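PDB 3DKR: esterase D from Lactobacillus rhamnosus, which probably hydrolyses carboxylic esters as a member of the alpha/beta hydrolase family. Local coordinates for residues 204-207 against 208-212. Numbering follows the deposited sequence.
Sequences YQLR and DALIN
The C-terminal end of helix 202-209, which links strands 187-192 and 216-221 in a beta-alpha-beta unit of the alpha/beta hydrolase fold, is where Arg207 and Asp208 pair as sequence neighbours. Asp208 N closes a helical turn on Tyr204 O (2.9 Å), and Ala209 N follows on Gln205 O (3.0 Å). Beyond that the pattern slackens: Leu210 N makes weak bonds to both Leu206 O and Arg207 O, and an inverse gamma turn centred on Leu210 leads the chain out of the helix. On the buried side, Leu206 CD1 meets Leu210 CD1 at 4.0 Å, and both leucines also pack on Ile189 of strand 187-192. The Arg207 chain bends at chi3 (66°), bringing its guanidinium alongside the Asp208 carboxylate, with the two planes 22° apart. Tyr204 CD1 sits over one face of the guanidinium, near its margin. A methionine at Arg207 would probably leave the Asp208 carboxylate without its salt-bridge partner and the Tyr204 ring without this flat neighbour. Arg207 presents NE (2.9 Å) and NH2 (3.1 Å) together to one oxygen, Asp208 OD1, on its syn side, both tilted out of the carboxylate plane toward the same face.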
# COMPACT_ATOMS: atom_id res chain seq x y z
N TYR A 204 -11.63 -11.10 1.50
CA TYR A 204 -12.99 -11.38 1.94
C TYR A 204 -13.15 -11.17 3.44
O TYR A 204 -14.18 -10.66 3.91
CB TYR A 204 -13.39 -12.80 1.58
CG TYR A 204 -13.34 -13.09 0.10
CD1 TYR A 204 -14.30 -12.58 -0.75
CD2 TYR A 204 -12.32 -13.85 -0.45
CE1 TYR A 204 -14.28 -12.84 -2.12
CE2 TYR A 204 -12.28 -14.11 -1.80
CZ TYR A 204 -13.26 -13.61 -2.64
OH TYR A 204 -13.25 -13.86 -3.99
N GLN A 205 -12.13 -11.54 4.21
CA GLN A 205 -12.18 -11.29 5.65
C GLN A 205 -12.18 -9.78 5.96
O GLN A 205 -12.87 -9.32 6.88
CB GLN A 205 -11.01 -11.98 6.36
CG GLN A 205 -11.11 -13.49 6.46
CD GLN A 205 -10.33 -14.04 7.68
OE1 GLN A 205 -9.34 -13.45 8.12
NE2 GLN A 205 -10.81 -15.15 8.24
N LEU A 206 -11.41 -9.02 5.19
CA LEU A 206 -11.38 -7.58 5.36
C LEU A 206 -12.77 -7.02 5.06
O LEU A 206 -13.34 -6.30 5.88
CB LEU A 206 -10.31 -6.96 4.45
CG LEU A 206 -10.25 -5.44 4.35
CD1 LEU A 206 -10.06 -4.81 5.73
CD2 LEU A 206 -9.14 -5.03 3.35
N ARG A 207 -13.32 -7.38 3.91
CA ARG A 207 -14.69 -6.99 3.55
C ARG A 207 -15.68 -7.28 4.67
O ARG A 207 -16.45 -6.41 5.06
CB ARG A 207 -15.12 -7.73 2.29
CG ARG A 207 -16.58 -7.45 1.86
CD ARG A 207 -17.05 -8.49 0.85
NE ARG A 207 -17.13 -9.82 1.47
CZ ARG A 207 -17.34 -10.94 0.80
NH1 ARG A 207 -17.49 -10.93 -0.52
NH2 ARG A 207 -17.39 -12.10 1.46
N ASP A 208 -15.65 -8.51 5.18
CA ASP A 208 -16.60 -8.92 6.21
C ASP A 208 -16.41 -8.22 7.56
O ASP A 208 -17.38 -8.12 8.34
CB ASP A 208 -16.53 -10.44 6.40
CG ASP A 208 -17.00 -11.22 5.18
OD1 ASP A 208 -17.53 -10.63 4.21
OD2 ASP A 208 -16.84 -12.47 5.19
N ALA A 209 -15.20 -7.75 7.87
CA ALA A 209 -14.93 -7.11 9.17
C ALA A 209 -15.37 -5.65 9.18
O ALA A 209 -15.47 -5.06 10.25
CB ALA A 209 -13.43 -7.19 9.52
N LEU A 210 -15.61 -5.09 8.00
CA LEU A 210 -15.93 -3.65 7.87
C LEU A 210 -17.42 -3.43 8.12
O LEU A 210 -18.14 -2.91 7.27
CB LEU A 210 -15.51 -3.14 6.49
CG LEU A 210 -13.98 -3.01 6.35
CD1 LEU A 210 -13.57 -2.97 4.90
CD2 LEU A 210 -13.46 -1.81 7.11
N ILE A 211 -17.87 -3.81 9.30
CA ILE A 211 -19.31 -3.88 9.59
C ILE A 211 -19.98 -2.49 9.64
O ILE A 211 -21.19 -2.38 9.44
CB ILE A 211 -19.60 -4.66 10.89
CG1 ILE A 211 -18.95 -4.01 12.10
CG2 ILE A 211 -19.11 -6.12 10.76
CD1 ILE A 211 -19.46 -4.59 13.42
N ASN A 212 -19.18 -1.46 9.88
CA ASN A 212 -19.70 -0.08 10.00
C ASN A 212 -19.37 0.86 8.84
O ASN A 212 -19.76 2.03 8.84
CB ASN A 212 -19.23 0.51 11.31
CG ASN A 212 -19.80 -0.24 12.50
OD1 ASN A 212 -20.99 -0.55 12.52
ND2 ASN A 212 -18.97 -0.53 13.49